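Local atomic coordinates of SusD-like carbohydrate binding protein (PDB entry 3LEW), a protein that probably binds carbohydrate at the bacterial outer membrane, as part of nutrient uptake. Residues E348-N353 / L369-T374. Sequence-based numbering, arbitrary orientation.
Sequences EIYLIN and LNDLKT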
loop_
_atom_site.group_PDB
_atom_site.type_symbol
_atom_site.label_atom_id
_atom_site.label_comp_id
_atom_site.label_asym_id
_atom_site.label_seq_id
_atom_site.Cartn_x
_atom_site.Cartn_y
_atom_site.Cartn_z
ATOM N N GLU A 348 -11.429 1.795 1.847
ATOM C CA GLU A 348 -10.419 2.744 2.289
ATOM C C GLU A 348 -10.955 4.171 2.312
ATOM O O GLU A 348 -10.567 4.965 3.179
ATOM C CB GLU A 348 -9.176 2.653 1.388
ATOM C CG GLU A 348 -8.048 3.606 1.821
ATOM C CD GLU A 348 -6.964 3.821 0.777
ATOM O OE1 GLU A 348 -6.925 3.134 -0.251
ATOM O OE2 GLU A 348 -6.139 4.750 0.994
ATOM N N ILE A 349 -11.804 4.516 1.332
ATOM C CA ILE A 349 -12.380 5.871 1.253
ATOM C C ILE A 349 -13.324 6.108 2.414
ATOM O O ILE A 349 -13.297 7.181 3.001
ATOM C CB ILE A 349 -13.071 6.139 -0.104
ATOM C CG1 ILE A 349 -12.146 5.768 -1.286
ATOM C CG2 ILE A 349 -13.547 7.586 -0.191
ATOM C CD1 ILE A 349 -10.732 6.476 -1.231
ATOM N N TYR A 350 -14.112 5.101 2.800
ATOM C CA TYR A 350 -14.941 5.233 4.012
ATOM C C TYR A 350 -14.054 5.501 5.236
ATOM O O TYR A 350 -14.351 6.343 6.070
ATOM C CB TYR A 350 -15.726 3.956 4.306
ATOM C CG TYR A 350 -17.051 3.789 3.603
ATOM C CD1 TYR A 350 -17.125 3.299 2.304
ATOM C CD2 TYR A 350 -18.224 4.075 4.257
ATOM C CE1 TYR A 350 -18.332 3.101 1.666
ATOM C CE2 TYR A 350 -19.461 3.892 3.614
ATOM C CZ TYR A 350 -19.505 3.371 2.324
ATOM O OH TYR A 350 -20.758 3.171 1.720
ATOM N N LEU A 351 -12.944 4.779 5.322
ATOM C CA LEU A 351 -12.033 4.933 6.469
ATOM C C LEU A 351 -11.294 6.284 6.468
ATOM O O LEU A 351 -11.137 6.881 7.519
ATOM C CB LEU A 351 -11.028 3.783 6.470
ATOM C CG LEU A 351 -11.639 2.435 6.931
ATOM C CD1 LEU A 351 -10.715 1.299 6.457
ATOM C CD2 LEU A 351 -11.768 2.399 8.471
ATOM N N ILE A 352 -10.870 6.768 5.293
ATOM C CA ILE A 352 -10.267 8.100 5.164
ATOM C C ILE A 352 -11.277 9.205 5.574
ATOM O O ILE A 352 -10.931 10.120 6.302
ATOM C CB ILE A 352 -9.771 8.398 3.721
ATOM C CG1 ILE A 352 -8.563 7.503 3.324
ATOM C CG2 ILE A 352 -9.386 9.904 3.527
ATOM C CD1 ILE A 352 -8.267 7.449 1.870
ATOM N N ASN A 353 -12.483 9.105 5.042
ATOM C CA ASN A 353 -13.568 10.012 5.398
ATOM C C ASN A 353 -13.803 10.033 6.919
ATOM O O ASN A 353 -13.857 11.118 7.547
ATOM C CB ASN A 353 -14.813 9.637 4.608
ATOM C CG ASN A 353 -15.889 10.675 4.677
ATOM O OD1 ASN A 353 -16.887 10.468 5.374
ATOM N ND2 ASN A 353 -15.739 11.801 3.916
ATOM N N LEU A 369 -17.548 4.917 9.791
ATOM C CA LEU A 369 -16.936 3.763 10.420
ATOM C C LEU A 369 -17.941 2.617 10.609
ATOM O O LEU A 369 -17.668 1.465 10.279
ATOM C CB LEU A 369 -16.338 4.172 11.769
ATOM C CG LEU A 369 -15.560 3.107 12.539
ATOM C CD1 LEU A 369 -14.372 2.528 11.688
ATOM C CD2 LEU A 369 -15.100 3.671 13.896
ATOM N N ASN A 370 -19.122 2.957 11.117
ATOM C CA ASN A 370 -20.166 1.967 11.348
ATOM C C ASN A 370 -20.730 1.382 10.056
ATOM O O ASN A 370 -21.183 0.249 10.067
ATOM C CB ASN A 370 -21.283 2.546 12.213
ATOM C CG ASN A 370 -20.951 2.495 13.707
ATOM O OD1 ASN A 370 -20.045 1.762 14.121
ATOM N ND2 ASN A 370 -21.659 3.276 14.510
ATOM N N ASP A 371 -20.764 2.153 8.967
ATOM C CA ASP A 371 -21.196 1.623 7.649
ATOM C C ASP A 371 -20.269 0.444 7.241
ATOM O O ASP A 371 -20.749 -0.602 6.780
ATOM C CB ASP A 371 -21.113 2.670 6.518
ATOM C CG ASP A 371 -22.164 3.749 6.604
ATOM O OD1 ASP A 371 -23.275 3.498 7.161
ATOM O OD2 ASP A 371 -21.865 4.878 6.073
ATOM N N LEU A 372 -18.950 0.644 7.373
ATOM C CA LEU A 372 -17.995 -0.394 7.016
ATOM C C LEU A 372 -18.157 -1.571 7.971
ATOM O O LEU A 372 -18.229 -2.722 7.550
ATOM C CB LEU A 372 -16.570 0.126 7.068
ATOM C CG LEU A 372 -15.456 -0.872 6.780
ATOM C CD1 LEU A 372 -15.642 -1.621 5.430
ATOM C CD2 LEU A 372 -14.098 -0.118 6.825
ATOM N N LYS A 373 -18.226 -1.282 9.266
ATOM C CA LYS A 373 -18.382 -2.357 10.246
ATOM C C LYS A 373 -19.642 -3.220 9.962
ATOM O O LYS A 373 -19.570 -4.463 9.938
ATOM C CB LYS A 373 -18.369 -1.801 11.667
ATOM C CG LYS A 373 -17.014 -1.352 12.179
ATOM C CD LYS A 373 -17.147 -0.719 13.587
ATOM C CE LYS A 373 -15.802 -0.308 14.237
ATOM N NZ LYS A 373 -14.839 -1.456 14.343
ATOM N N THR A 374 -20.786 -2.561 9.772
ATOM C CA THR A 374 -22.013 -3.228 9.406
ATOM C C THR A 374 -21.851 -4.134 8.171
ATOM O O THR A 374 -22.341 -5.296 8.150
ATOM C CB THR A 374 -23.155 -2.214 9.175
ATOM O OG1 THR A 374 -23.409 -1.530 10.413
ATOM C CG2 THR A 374 -24.459 -2.946 8.719
#
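L351 and L372 meet between helices 346-359 and 365-376 as a worked example of how two successive, nearly antiparallel helices pack through a few side chains. The axes of the short segments approach to 9.3 Å, with 149° between their directions. The apolar part centres on one methyl: CD2 of L372 lies 3.5 Å from CG of L351 and is also within packing distance of both L351 methyls, so it sits against the branch point of the other leucine, the two side chains crossing at about a right angle. L372 gets there with CG anti to the backbone N (chi1 177°). L369 adds a lighter touch, its CD1 being 4.1 Å from CD2 of L351, and L369 also touches I394 of helix 387-401.

The second kind of contact is aromatic against acidic. CE2 of Y350 rests 3.6 Å from CB of D371, and OD2 of D371 lies at the ring edge, in its plane, 3.6 Å from the same CE2. Ring and carboxylate planes are almost perpendicular. The phenol OH is engaged elsewhere, hydrogen-bonded to the backbone O of N234, which helps to hold the far end of the ring. An alanine here removes ring and hydroxyl, and would probably open a gap beside CB of D371 and leave the backbone O of N234 without this partner.

Of the five residues that touch, four are buried and D371 is partly exposed. The helical pair is consistent with the TPR-like helical part of the SusD fold; its chemistry implies cohesion by leucine packing, with an in-plane edge approach of the carboxylate to the tyrosine that is probably mildly favourable, since the C-H rim carries a slight positive charge.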